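Local coordinates for Asp/Glu-specific dipeptidyl-peptidase (PDB 5JXF), which removes dipeptides from the N-terminus of oligopeptides as a serine peptidase of family S46, strictly requiring aspartate or glutamate at the P1 position, at residues Tyr292-Ala297 with Ala389-Tyr394; Asn382-Leu387 with Tyr564-Leu569; Tyr641-Lys646 with Asp702-Leu707; Ile709-Ala714 with His718-Met723. All coordinates share one frame; numbering follows the deposited sequence.

In the fold
The four contacts form two pairs at distant parts of the chain. Interactions 1 and 2 both use helix 386-415, and their centres lie about 12 Å apart. They touch where Tyr292 CD2 meets Met565 SD at 3.4 Å. Both belong to the helical part of the enzyme. Interactions 3 and 4 share helix 703-713, with centres about 13 Å apart. There the hydroxyl of Tyr641 reaches Asp711 and Ile720. The centres of interactions 1 and 3 are about 49 Å apart, on opposite sides of the chain's centre. None of the four includes residues of the probable charge relay His101, Asp237 and Ser662 or of the Arg-Asp dipeptide pocket.

Interaction 1 of 4, residues Tyr292-Ala297 with Ala389-Tyr394; sequences YLPSFA and ADFQKY
Phe296 and Gln392 bring the two backbones closest, with their CA atoms 6.1 Å apart, where the start of helix 295-325 meets the early turns of helix 386-415. Pro294 is the N-cap residue of the first helix. The Phe296 side chain points toward the second helix, and its ring receives Gln392 over one face. Gln392 CB lies 3.6 Å from the ring centroid and 17° off the normal, a CH-pi contact shifted toward the rim. CG of Gln392 is anti to the backbone N (chi1 -177°), and the chain stays extended from there. It runs on over the CE1 side of the ring, with Gln392 CG 3.6 Å from Phe296 CE1. The amide lies nearly parallel to the ring, the planes 15° apart. Phe391 CB packs obliquely on Phe296 CD2 at 3.8 Å, while Pro294 is modelled doubtfully close to the Phe391 ring. With an alanine at Phe296, the Gln392 chain is likely to lose the ring it lies on, and a gap would open beside Phe391 CB. No hydrogen bond crosses the contact. Helix 547-571 packs against Pro294 through Gln561 and against Phe391 through Leu560, and Glu368 of helix 360-375 also touches Pro294.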
loop_
_atom_site.group_PDB
_atom_site.type_symbol
_atom_site.label_atom_id
_atom_site.label_comp_id
_atom_site.label_asym_id
_atom_site.label_seq_id
_atom_site.Cartn_x
_atom_site.Cartn_y
_atom_site.Cartn_z
ATOM N N TYR A 292 11.403 -11.891 26.849
ATOM C CA TYR A 292 12.322 -11.514 27.909
ATOM C C TYR A 292 13.793 -11.626 27.519
ATOM O O TYR A 292 14.654 -11.849 28.370
ATOM C CB TYR A 292 12.025 -12.366 29.131
ATOM C CG TYR A 292 10.557 -12.337 29.471
ATOM C CD1 TYR A 292 9.984 -11.204 30.027
ATOM C CD2 TYR A 292 9.734 -13.432 29.205
ATOM C CE1 TYR A 292 8.641 -11.165 30.333
ATOM C CE2 TYR A 292 8.386 -13.398 29.502
ATOM C CZ TYR A 292 7.847 -12.260 30.063
ATOM O OH TYR A 292 6.509 -12.209 30.366
ATOM N N LEU A 293 14.074 -11.462 26.232
ATOM C CA LEU A 293 15.433 -11.579 25.733
ATOM C C LEU A 293 16.276 -10.386 26.157
ATOM O O LEU A 293 15.749 -9.325 26.478
ATOM C CB LEU A 293 15.431 -11.709 24.210
ATOM C CG LEU A 293 15.007 -13.069 23.658
ATOM C CD1 LEU A 293 15.009 -13.062 22.141
ATOM C CD2 LEU A 293 15.900 -14.170 24.201
ATOM N N PRO A 294 17.599 -10.573 26.187
ATOM C CA PRO A 294 18.565 -9.489 26.366
ATOM C C PRO A 294 18.684 -8.660 25.100
ATOM O O PRO A 294 18.248 -9.126 24.051
ATOM C CB PRO A 294 19.859 -10.237 26.620
ATOM C CG PRO A 294 19.685 -11.458 25.761
ATOM C CD PRO A 294 18.282 -11.869 26.042
ATOM N N SER A 295 19.287 -7.478 25.201
ATOM C CA SER A 295 19.541 -6.614 24.053
ATOM C C SER A 295 20.248 -7.356 22.935
ATOM O O SER A 295 19.944 -7.181 21.753
ATOM C CB SER A 295 20.399 -5.410 24.463
ATOM O OG SER A 295 19.689 -4.514 25.299
ATOM N N PHE A 296 21.204 -8.187 23.328
ATOM C CA PHE A 296 22.133 -8.788 22.388
ATOM C C PHE A 296 21.462 -9.865 21.545
ATOM O O PHE A 296 21.916 -10.176 20.439
ATOM C CB PHE A 296 23.332 -9.343 23.151
ATOM C CG PHE A 296 23.826 -8.421 24.233
ATOM C CD1 PHE A 296 24.569 -7.290 23.913
ATOM C CD2 PHE A 296 23.538 -8.675 25.568
ATOM C CE1 PHE A 296 25.022 -6.433 24.902
ATOM C CE2 PHE A 296 23.985 -7.823 26.561
ATOM C CZ PHE A 296 24.730 -6.697 26.226
ATOM N N ALA A 297 20.362 -10.405 22.062
ATOM C CA ALA A 297 19.596 -11.412 21.342
ATOM C C ALA A 297 18.827 -10.757 20.213
ATOM O O ALA A 297 18.798 -11.258 19.089
ATOM C CB ALA A 297 18.645 -12.144 22.286
ATOM N N ALA A 389 26.647 -9.043 31.150
ATOM C CA ALA A 389 28.002 -9.049 30.607
ATOM C C ALA A 389 28.320 -10.390 29.951
ATOM O O ALA A 389 28.910 -10.436 28.869
ATOM C CB ALA A 389 29.015 -8.733 31.695
ATOM N N ASP A 390 27.925 -11.481 30.605
ATOM C CA ASP A 390 28.129 -12.814 30.046
ATOM C C ASP A 390 27.392 -12.968 28.715
ATOM O O ASP A 390 27.951 -13.473 27.741
ATOM C CB ASP A 390 27.677 -13.892 31.034
ATOM C CG ASP A 390 28.580 -13.985 32.249
ATOM O OD1 ASP A 390 29.805 -13.838 32.076
ATOM O OD2 ASP A 390 28.074 -14.211 33.370
ATOM N N PHE A 391 26.145 -12.512 28.674
ATOM C CA PHE A 391 25.360 -12.565 27.450
ATOM C C PHE A 391 26.105 -11.937 26.279
ATOM O O PHE A 391 26.253 -12.557 25.224
ATOM C CB PHE A 391 24.015 -11.863 27.637
ATOM C CG PHE A 391 22.968 -12.721 28.281
ATOM C CD1 PHE A 391 23.238 -13.464 29.402
ATOM C CD2 PHE A 391 21.726 -12.818 27.733
ATOM C CE1 PHE A 391 22.254 -14.229 29.974
ATOM C CE2 PHE A 391 20.753 -13.596 28.293
ATOM C CZ PHE A 391 21.013 -14.308 29.402
ATOM N N GLN A 392 26.580 -10.711 26.482
ATOM C CA GLN A 392 27.277 -9.975 25.436
ATOM C C GLN A 392 28.483 -10.764 24.959
ATOM O O GLN A 392 28.757 -10.839 23.765
ATOM C CB GLN A 392 27.704 -8.600 25.942
ATOM C CG GLN A 392 28.370 -7.743 24.893
ATOM C CD GLN A 392 28.734 -6.376 25.420
ATOM O OE1 GLN A 392 28.623 -6.112 26.616
ATOM N NE2 GLN A 392 29.171 -5.495 24.528
ATOM N N LYS A 393 29.185 -11.369 25.910
ATOM C CA LYS A 393 30.313 -12.234 25.606
ATOM C C LYS A 393 29.922 -13.361 24.658
ATOM O O LYS A 393 30.424 -13.443 23.535
ATOM C CB LYS A 393 30.892 -12.817 26.892
ATOM N N TYR A 394 29.004 -14.213 25.109
ATOM C CA TYR A 394 28.633 -15.403 24.353
ATOM C C TYR A 394 27.872 -15.088 23.060
ATOM O O TYR A 394 28.089 -15.741 22.036
ATOM C CB TYR A 394 27.804 -16.348 25.226
ATOM C CG TYR A 394 28.508 -16.796 26.493
ATOM C CD1 TYR A 394 29.620 -17.628 26.443
ATOM C CD2 TYR A 394 28.042 -16.407 27.742
ATOM C CE1 TYR A 394 30.261 -18.039 27.605
ATOM C CE2 TYR A 394 28.673 -16.810 28.905
ATOM C CZ TYR A 394 29.778 -17.626 28.833
ATOM O OH TYR A 394 30.394 -18.025 30.000
#

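Interaction 2 of 4, residues Asn382-Leu387 with Tyr564-Leu569; sequences NEYGNL and YMKAQL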
loop_
_atom_site.group_PDB
_atom_site.type_symbol
_atom_site.label_atom_id
_atom_site.label_comp_id
_atom_site.label_asym_id
_atom_site.label_seq_id
_atom_site.Cartn_x
_atom_site.Cartn_y
_atom_site.Cartn_z
ATOM N N ASN A 382 25.664 -11.641 42.872
ATOM C CA ASN A 382 26.473 -12.845 42.738
ATOM C C ASN A 382 25.734 -13.846 41.856
ATOM O O ASN A 382 26.340 -14.511 41.019
ATOM C CB ASN A 382 26.800 -13.421 44.126
ATOM C CG ASN A 382 27.599 -14.727 44.076
ATOM O OD1 ASN A 382 27.836 -15.310 43.017
ATOM N ND2 ASN A 382 28.058 -15.162 45.242
ATOM N N GLU A 383 24.422 -13.941 42.027
ATOM C CA GLU A 383 23.613 -14.745 41.120
ATOM C C GLU A 383 23.396 -13.998 39.804
ATOM O O GLU A 383 23.610 -14.543 38.718
ATOM C CB GLU A 383 22.275 -15.101 41.768
ATOM N N TYR A 384 22.989 -12.737 39.909
ATOM C CA TYR A 384 22.642 -11.936 38.729
ATOM C C TYR A 384 23.771 -10.968 38.382
ATOM O O TYR A 384 24.954 -11.267 38.585
ATOM C CB TYR A 384 21.347 -11.159 38.967
ATOM C CG TYR A 384 20.210 -12.025 39.482
ATOM C CD1 TYR A 384 20.213 -13.402 39.271
ATOM C CD2 TYR A 384 19.158 -11.483 40.217
ATOM C CE1 TYR A 384 19.207 -14.206 39.747
ATOM C CE2 TYR A 384 18.135 -12.292 40.702
ATOM C CZ TYR A 384 18.165 -13.645 40.465
ATOM O OH TYR A 384 17.146 -14.432 40.947
ATOM N N GLY A 385 23.402 -9.806 37.856
ATOM C CA GLY A 385 24.367 -8.754 37.628
ATOM C C GLY A 385 25.268 -9.021 36.439
ATOM O O GLY A 385 25.134 -8.406 35.370
ATOM N N ASN A 386 26.214 -9.929 36.649
ATOM C CA ASN A 386 27.144 -10.369 35.624
ATOM C C ASN A 386 26.445 -10.877 34.354
ATOM O O ASN A 386 26.961 -10.695 33.252
ATOM C CB ASN A 386 28.046 -11.460 36.202
ATOM C CG ASN A 386 29.193 -10.898 37.045
ATOM O OD1 ASN A 386 29.699 -9.794 36.802
ATOM N ND2 ASN A 386 29.633 -11.684 38.013
ATOM N N LEU A 387 25.270 -11.493 34.531
ATOM C CA LEU A 387 24.417 -11.985 33.436
ATOM C C LEU A 387 24.515 -11.196 32.132
ATOM O O LEU A 387 24.881 -11.740 31.095
ATOM C CB LEU A 387 22.953 -11.992 33.884
ATOM C CG LEU A 387 22.557 -12.961 34.995
ATOM C CD1 LEU A 387 21.087 -12.775 35.347
ATOM C CD2 LEU A 387 22.849 -14.403 34.590
ATOM N N TYR A 564 18.224 -15.419 33.893
ATOM C CA TYR A 564 17.743 -14.090 33.547
ATOM C C TYR A 564 16.226 -14.027 33.732
ATOM O O TYR A 564 15.695 -13.032 34.231
ATOM C CB TYR A 564 18.136 -13.744 32.107
ATOM C CG TYR A 564 17.923 -12.298 31.715
ATOM C CD1 TYR A 564 17.898 -11.286 32.669
ATOM C CD2 TYR A 564 17.730 -11.950 30.386
ATOM C CE1 TYR A 564 17.697 -9.967 32.304
ATOM C CE2 TYR A 564 17.525 -10.641 30.008
ATOM C CZ TYR A 564 17.506 -9.651 30.965
ATOM O OH TYR A 564 17.302 -8.347 30.574
ATOM N N MET A 565 15.542 -15.103 33.343
ATOM C CA MET A 565 14.088 -15.201 33.479
ATOM C C MET A 565 13.675 -15.148 34.949
ATOM O O MET A 565 12.817 -14.353 35.338
ATOM C CB MET A 565 13.579 -16.492 32.829
ATOM C CG MET A 565 12.060 -16.587 32.658
ATOM S SD MET A 565 11.399 -15.312 31.557
ATOM C CE MET A 565 10.430 -14.343 32.711
ATOM N N LYS A 566 14.306 -15.995 35.758
ATOM C CA LYS A 566 14.053 -16.039 37.199
ATOM C C LYS A 566 14.325 -14.694 37.863
ATOM O O LYS A 566 13.601 -14.276 38.767
ATOM C CB LYS A 566 14.908 -17.130 37.851
ATOM C CG LYS A 566 14.806 -17.218 39.370
ATOM C CD LYS A 566 15.704 -18.335 39.900
ATOM C CE LYS A 566 15.962 -18.210 41.392
ATOM N NZ LYS A 566 14.712 -18.297 42.192
ATOM N N ALA A 567 15.371 -14.019 37.403
ATOM C CA ALA A 567 15.743 -12.723 37.951
ATOM C C ALA A 567 14.620 -11.721 37.758
ATOM O O ALA A 567 14.247 -11.000 38.685
ATOM C CB ALA A 567 17.020 -12.216 37.304
ATOM N N GLN A 568 14.078 -11.686 36.546
ATOM C CA GLN A 568 13.019 -10.742 36.216
ATOM C C GLN A 568 11.747 -11.077 36.988
ATOM O O GLN A 568 11.006 -10.183 37.396
ATOM C CB GLN A 568 12.766 -10.729 34.706
ATOM C CG GLN A 568 13.932 -10.153 33.906
ATOM C CD GLN A 568 13.670 -10.116 32.410
ATOM O OE1 GLN A 568 12.730 -9.464 31.936
ATOM N NE2 GLN A 568 14.510 -10.816 31.655
ATOM N N LEU A 569 11.511 -12.365 37.207
ATOM C CA LEU A 569 10.366 -12.803 37.993
ATOM C C LEU A 569 10.459 -12.303 39.438
ATOM O O LEU A 569 9.441 -11.992 40.058
ATOM C CB LEU A 569 10.256 -14.324 37.959
ATOM C CG LEU A 569 9.518 -14.897 36.746
ATOM C CD1 LEU A 569 9.820 -16.375 36.547
ATOM C CD2 LEU A 569 8.026 -14.685 36.900
#
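Tyr384 has CG anti to its carbonyl carbon (chi1 -51°), which directs the ring across to helix 547-571 and lays one face over Ala567. Leu387 has the same first torsion (chi1 -66°), and its CD1 is carried toward Tyr564. The Ala567 methyl sits over the centre of the Tyr384 ring. CB is 3.5 Å from the ring centroid and only 8° off the normal, a CH-pi contact almost along that normal. Beyond the ring, the hydroxyl oxygen passes Ala567 CA at 3.7 Å. The aliphatic part of Lys566 crosses the tyrosine at about a right angle, with its CG 4.0 Å from Tyr384 OH. Leu387 CD1 rests on the backbone of Tyr564, one turn before Ala567, 4.0 Å from Tyr564 CA. Its approach to the Tyr564 ring is oblique and looser. Ile563 also touches both Tyr384 and Leu387. Phe371 of helix 360-375 touches Ala567 and meets the Tyr564 ring edge-to-face. The polar ends turn to one residue, Glu570: it bonds Tyr384 OH through OE1 and forms a salt bridge with Lys566 NZ through OE2. A leucine in place of Tyr384 would probably take the flat ring face from the Ala567 methyl and leave Glu570 without the hydroxyl it bonds. The contact is thus apolar between its two segments, and its polar ends, Tyr384 OH and Lys566 NZ, are met by Glu570 one turn further along helix 547-571.

Interaction 3 of 4, residues Tyr641-Lys646 with Asp702-Leu707; sequences YGENGK and DMRYVL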
loop_
_atom_site.group_PDB
_atom_site.type_symbol
_atom_site.label_atom_id
_atom_site.label_comp_id
_atom_site.label_asym_id
_atom_site.label_seq_id
_atom_site.Cartn_x
_atom_site.Cartn_y
_atom_site.Cartn_z
ATOM N N TYR A 641 -26.964 -13.806 7.795
ATOM C CA TYR A 641 -25.564 -13.507 8.071
ATOM C C TYR A 641 -25.203 -12.059 7.761
ATOM O O TYR A 641 -24.098 -11.615 8.056
ATOM C CB TYR A 641 -24.666 -14.439 7.273
ATOM C CG TYR A 641 -25.135 -15.851 7.338
ATOM C CD1 TYR A 641 -25.133 -16.545 8.542
ATOM C CD2 TYR A 641 -25.613 -16.483 6.207
ATOM C CE1 TYR A 641 -25.587 -17.848 8.606
ATOM C CE2 TYR A 641 -26.067 -17.774 6.259
ATOM C CZ TYR A 641 -26.047 -18.456 7.461
ATOM O OH TYR A 641 -26.500 -19.749 7.497
ATOM N N GLY A 642 -26.133 -11.328 7.157
ATOM C CA GLY A 642 -25.881 -9.946 6.799
ATOM C C GLY A 642 -26.185 -8.939 7.891
ATOM O O GLY A 642 -26.872 -9.228 8.857
ATOM N N GLU A 643 -25.665 -7.730 7.714
ATOM C CA GLU A 643 -25.806 -6.663 8.693
ATOM C C GLU A 643 -26.134 -5.369 7.961
ATOM O O GLU A 643 -25.224 -4.703 7.466
ATOM C CB GLU A 643 -24.510 -6.512 9.497
ATOM C CG GLU A 643 -24.529 -5.414 10.549
ATOM C CD GLU A 643 -23.222 -5.338 11.323
ATOM O OE1 GLU A 643 -22.227 -4.816 10.765
ATOM O OE2 GLU A 643 -23.184 -5.827 12.480
ATOM N N ASN A 644 -27.419 -5.026 7.866
ATOM C CA ASN A 644 -27.837 -3.839 7.116
ATOM C C ASN A 644 -27.363 -3.871 5.665
ATOM O O ASN A 644 -26.921 -2.851 5.144
ATOM C CB ASN A 644 -27.305 -2.548 7.763
ATOM C CG ASN A 644 -27.564 -2.476 9.256
ATOM O OD1 ASN A 644 -28.512 -3.070 9.770
ATOM N ND2 ASN A 644 -26.713 -1.736 9.963
ATOM N N GLY A 645 -27.417 -5.036 5.021
ATOM C CA GLY A 645 -27.051 -5.132 3.610
ATOM C C GLY A 645 -25.570 -5.325 3.303
ATOM O O GLY A 645 -25.178 -5.362 2.135
ATOM N N LYS A 646 -24.749 -5.458 4.348
ATOM C CA LYS A 646 -23.315 -5.680 4.197
ATOM C C LYS A 646 -22.902 -7.035 4.812
ATOM O O LYS A 646 -23.536 -7.490 5.752
ATOM C CB LYS A 646 -22.539 -4.542 4.857
ATOM C CG LYS A 646 -23.051 -3.149 4.474
ATOM C CD LYS A 646 -22.195 -2.038 5.076
ATOM C CE LYS A 646 -20.739 -2.194 4.695
ATOM N NZ LYS A 646 -20.587 -2.590 3.266
ATOM N N ASP A 702 -14.653 -13.294 10.769
ATOM C CA ASP A 702 -15.975 -13.109 11.365
ATOM C C ASP A 702 -16.801 -14.389 11.185
ATOM O O ASP A 702 -16.860 -14.900 10.070
ATOM C CB ASP A 702 -16.661 -11.895 10.689
ATOM C CG ASP A 702 -17.854 -11.392 11.459
ATOM O OD1 ASP A 702 -18.796 -12.190 11.693
ATOM O OD2 ASP A 702 -17.829 -10.201 11.851
ATOM N N MET A 703 -17.431 -14.917 12.247
ATOM C CA MET A 703 -18.156 -16.199 12.137
ATOM C C MET A 703 -19.364 -16.060 11.188
ATOM O O MET A 703 -19.766 -17.025 10.525
ATOM C CB MET A 703 -18.594 -16.724 13.522
ATOM C CG MET A 703 -17.476 -17.592 14.266
ATOM S SD MET A 703 -16.753 -18.808 13.199
ATOM C CE MET A 703 -18.203 -19.821 12.929
ATOM N N ARG A 704 -19.926 -14.861 11.087
ATOM C CA ARG A 704 -20.959 -14.622 10.074
ATOM C C ARG A 704 -20.486 -14.938 8.643
ATOM O O ARG A 704 -21.235 -15.502 7.856
ATOM C CB ARG A 704 -21.468 -13.182 10.149
ATOM C CG ARG A 704 -22.308 -12.927 11.394
ATOM C CD ARG A 704 -22.633 -11.458 11.548
ATOM N NE ARG A 704 -21.430 -10.684 11.831
ATOM C CZ ARG A 704 -21.418 -9.373 12.062
ATOM N NH1 ARG A 704 -22.559 -8.692 12.050
ATOM N NH2 ARG A 704 -20.266 -8.744 12.311
ATOM N N TYR A 705 -19.244 -14.605 8.312
ATOM C CA TYR A 705 -18.683 -14.935 6.992
ATOM C C TYR A 705 -18.413 -16.431 6.830
ATOM O O TYR A 705 -18.641 -16.995 5.754
ATOM C CB TYR A 705 -17.392 -14.148 6.751
ATOM C CG TYR A 705 -16.880 -14.248 5.325
ATOM C CD1 TYR A 705 -17.710 -13.951 4.249
ATOM C CD2 TYR A 705 -15.572 -14.601 5.059
ATOM C CE1 TYR A 705 -17.259 -14.037 2.952
ATOM C CE2 TYR A 705 -15.106 -14.685 3.768
ATOM C CZ TYR A 705 -15.956 -14.398 2.722
ATOM O OH TYR A 705 -15.493 -14.500 1.445
ATOM N N VAL A 706 -17.903 -17.068 7.894
ATOM C CA VAL A 706 -17.727 -18.517 7.868
ATOM C C VAL A 706 -19.039 -19.217 7.529
ATOM O O VAL A 706 -19.117 -20.009 6.582
ATOM C CB VAL A 706 -17.201 -19.047 9.215
ATOM C CG1 VAL A 706 -17.136 -20.575 9.201
ATOM C CG2 VAL A 706 -15.839 -18.437 9.511
ATOM N N LEU A 707 -20.083 -18.902 8.283
ATOM C CA LEU A 707 -21.368 -19.568 8.079
ATOM C C LEU A 707 -21.958 -19.236 6.701
ATOM O O LEU A 707 -22.473 -20.117 6.008
ATOM C CB LEU A 707 -22.348 -19.192 9.190
ATOM C CG LEU A 707 -21.955 -19.497 10.641
ATOM C CD1 LEU A 707 -23.011 -18.940 11.580
ATOM C CD2 LEU A 707 -21.759 -20.998 10.883
HETATM O O HOH W 1 -25.525 -9.836 11.299
#
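A salt-bridge network at the N-terminus of helix 703-713 joins Glu643, Asp702 and Arg704. Asp702 is the N-cap residue, and its OD1 accepts from Arg704 N at 3.0 Å. The same oxygen takes Arg704 NE in an almost straight bond (174°), while OD2 takes NH2 at 2.9 Å. The arginine grips the carboxylate side-on with two nitrogens. Its chain bends at CG-CD (chi3 -67°), turning the guanidinium back to Asp702. On another edge, NH1 donates to Glu643 OE2 at 3.0 Å. That acceptor lies in the guanidinium plane, but NH1 comes to it from above the Glu643 carboxylate plane, 75° out of it. Water 1 bridges NH1 and Gly642 O. Three N-H groups fixed to two carboxylates should hold the guanidinium against rotation. Tyr641 crosses Leu707 at about a right angle: its CE1 lies 3.6 Å from Leu707 CB, and the Leu707 carbonyl lies over one ring face. The tyrosine hydroxyl probably hydrogen-bonds to Asp711 OD2, at a doubtfully short distance. Glu643 also opens a type I' turn to Lys646, before strand 648-653, the partner of strand 698-702. The arrangement is a classic aspartate N-cap, its carboxylate also paired with an arginine in the first turn.

Interaction 4 of 4, residues Ile709-Ala714 with His718-Met723; sequences IVDKFA and HLINEM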
loop_
_atom_site.group_PDB
_atom_site.type_symbol
_atom_site.label_atom_id
_atom_site.label_comp_id
_atom_site.label_asym_id
_atom_site.label_seq_id
_atom_site.Cartn_x
_atom_site.Cartn_y
_atom_site.Cartn_z
ATOM N N ILE A 709 -20.259 -18.710 4.045
ATOM C CA ILE A 709 -19.558 -19.478 3.034
ATOM C C ILE A 709 -20.022 -20.946 3.074
ATOM O O ILE A 709 -20.298 -21.544 2.034
ATOM C CB ILE A 709 -18.051 -19.379 3.225
ATOM C CG1 ILE A 709 -17.586 -17.960 2.900
ATOM C CG2 ILE A 709 -17.333 -20.385 2.339
ATOM C CD1 ILE A 709 -17.646 -17.643 1.403
ATOM N N VAL A 710 -20.130 -21.511 4.273
ATOM C CA VAL A 710 -20.658 -22.863 4.434
ATOM C C VAL A 710 -22.046 -22.997 3.791
ATOM O O VAL A 710 -22.374 -23.985 3.105
ATOM C CB VAL A 710 -20.751 -23.240 5.930
ATOM C CG1 VAL A 710 -21.435 -24.583 6.088
ATOM C CG2 VAL A 710 -19.364 -23.221 6.566
ATOM N N ASP A 711 -22.851 -21.967 4.004
ATOM C CA ASP A 711 -24.259 -22.012 3.671
ATOM C C ASP A 711 -24.559 -21.524 2.248
ATOM O O ASP A 711 -24.927 -22.320 1.379
ATOM C CB ASP A 711 -25.029 -21.174 4.691
ATOM C CG ASP A 711 -26.514 -21.263 4.525
ATOM O OD1 ASP A 711 -26.980 -21.771 3.487
ATOM O OD2 ASP A 711 -27.222 -20.815 5.451
ATOM N N LYS A 712 -24.447 -20.215 2.025
ATOM C CA LYS A 712 -24.879 -19.632 0.751
ATOM C C LYS A 712 -23.985 -20.066 -0.399
ATOM O O LYS A 712 -24.459 -20.256 -1.515
ATOM C CB LYS A 712 -24.909 -18.108 0.836
ATOM C CG LYS A 712 -26.086 -17.572 1.631
ATOM C CD LYS A 712 -27.391 -17.695 0.822
ATOM C CE LYS A 712 -28.544 -17.062 1.571
ATOM N NZ LYS A 712 -28.539 -17.531 2.987
ATOM N N PHE A 713 -22.694 -20.243 -0.119
ATOM C CA PHE A 713 -21.746 -20.537 -1.179
ATOM C C PHE A 713 -21.688 -22.038 -1.467
ATOM O O PHE A 713 -21.822 -22.456 -2.620
ATOM C CB PHE A 713 -20.356 -19.993 -0.819
ATOM C CG PHE A 713 -19.306 -20.240 -1.878
ATOM C CD1 PHE A 713 -19.189 -19.404 -2.970
ATOM C CD2 PHE A 713 -18.428 -21.318 -1.768
ATOM C CE1 PHE A 713 -18.223 -19.631 -3.946
ATOM C CE2 PHE A 713 -17.466 -21.563 -2.737
ATOM C CZ PHE A 713 -17.351 -20.711 -3.825
ATOM N N ALA A 714 -21.495 -22.850 -0.432
ATOM C CA ALA A 714 -21.299 -24.286 -0.642
ATOM C C ALA A 714 -22.601 -25.076 -0.610
ATOM O O ALA A 714 -22.676 -26.159 -1.176
ATOM C CB ALA A 714 -20.302 -24.853 0.398
ATOM N N HIS A 718 -26.508 -28.360 6.121
ATOM C CA HIS A 718 -26.633 -29.479 7.059
ATOM C C HIS A 718 -25.572 -29.392 8.161
ATOM O O HIS A 718 -25.833 -29.761 9.299
ATOM C CB HIS A 718 -26.538 -30.827 6.334
ATOM C CG HIS A 718 -25.222 -31.060 5.661
ATOM N ND1 HIS A 718 -24.831 -30.375 4.530
ATOM C CD2 HIS A 718 -24.199 -31.897 5.967
ATOM C CE1 HIS A 718 -23.627 -30.783 4.165
ATOM N NE2 HIS A 718 -23.221 -31.706 5.020
ATOM N N LEU A 719 -24.392 -28.866 7.835
ATOM C CA LEU A 719 -23.374 -28.683 8.861
ATOM C C LEU A 719 -23.800 -27.598 9.837
ATOM O O LEU A 719 -23.468 -27.654 11.023
ATOM C CB LEU A 719 -22.028 -28.347 8.243
ATOM C CG LEU A 719 -21.556 -29.384 7.232
ATOM C CD1 LEU A 719 -20.273 -28.896 6.568
ATOM C CD2 LEU A 719 -21.355 -30.749 7.907
ATOM N N ILE A 720 -24.560 -26.622 9.350
ATOM C CA ILE A 720 -25.034 -25.556 10.219
ATOM C C ILE A 720 -26.107 -26.051 11.182
ATOM O O ILE A 720 -26.137 -25.654 12.346
ATOM C CB ILE A 720 -25.591 -24.380 9.405
ATOM C CG1 ILE A 720 -24.495 -23.827 8.494
ATOM C CG2 ILE A 720 -26.155 -23.302 10.330
ATOM C CD1 ILE A 720 -24.799 -22.473 7.948
ATOM N N ASN A 721 -26.982 -26.921 10.694
ATOM C CA ASN A 721 -28.065 -27.456 11.513
ATOM C C ASN A 721 -27.516 -28.145 12.758
ATOM O O ASN A 721 -28.204 -28.271 13.770
ATOM C CB ASN A 721 -28.929 -28.429 10.699
ATOM C CG ASN A 721 -29.726 -27.726 9.599
ATOM O OD1 ASN A 721 -30.060 -26.546 9.719
ATOM N ND2 ASN A 721 -30.044 -28.455 8.532
ATOM N N GLU A 722 -26.255 -28.558 12.657
ATOM C CA GLU A 722 -25.513 -29.228 13.721
ATOM C C GLU A 722 -25.110 -28.240 14.815
ATOM O O GLU A 722 -24.860 -28.629 15.946
ATOM C CB GLU A 722 -24.269 -29.882 13.122
ATOM C CG GLU A 722 -23.810 -31.148 13.737
ATOM C CD GLU A 722 -22.589 -31.693 13.018
ATOM O OE1 GLU A 722 -22.625 -31.806 11.777
ATOM O OE2 GLU A 722 -21.581 -31.974 13.700
ATOM N N MET A 723 -25.027 -26.957 14.476
ATOM C CA MET A 723 -24.510 -25.993 15.445
ATOM C C MET A 723 -25.628 -25.402 16.298
ATOM O O MET A 723 -26.799 -25.591 16.018
ATOM C CB MET A 723 -23.746 -24.880 14.740
ATOM C CG MET A 723 -22.665 -25.361 13.779
ATOM S SD MET A 723 -22.094 -23.974 12.775
ATOM C CE MET A 723 -21.524 -24.834 11.313
#
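Val710 packs against Ile720, its CG1 lying 4.0 Å from Ile720 CG1, in a helical hairpin near the C-terminus. The short turn between helices 703-713 and 717-721 folds the second back on the first. The two side chains slide past each other in opposite directions. CG1 of Val710 lies opposite the backbone N (chi1 174°), and this branch also approaches Leu719 CB at 4.4 Å. Asp711 and Ile720 have the nearest CA atoms across the contact, 7.5 Å apart. Their side chains cross at about a right angle, so the isoleucine meets the aliphatic base of the aspartate as well as its carboxylate flank. The first helix widens into a pi-type turn here, with Ala714 N bonded to Ile709 O at 3.0 Å. No hydrogen bond links the two segments. The carboxylate of Asp711 is buried, and OD2 takes a salt bridge from Lys717 and probably also Tyr641 OH. Trp123 of strand 122-123 touches Val710 and Leu719, and Met240 of strand 239-245 also touches Val710. The contact is otherwise plain apolar packing of one helix on the next. Its closest approach is Ile720 CD1 to Asp711 CB, at 3.5 Å.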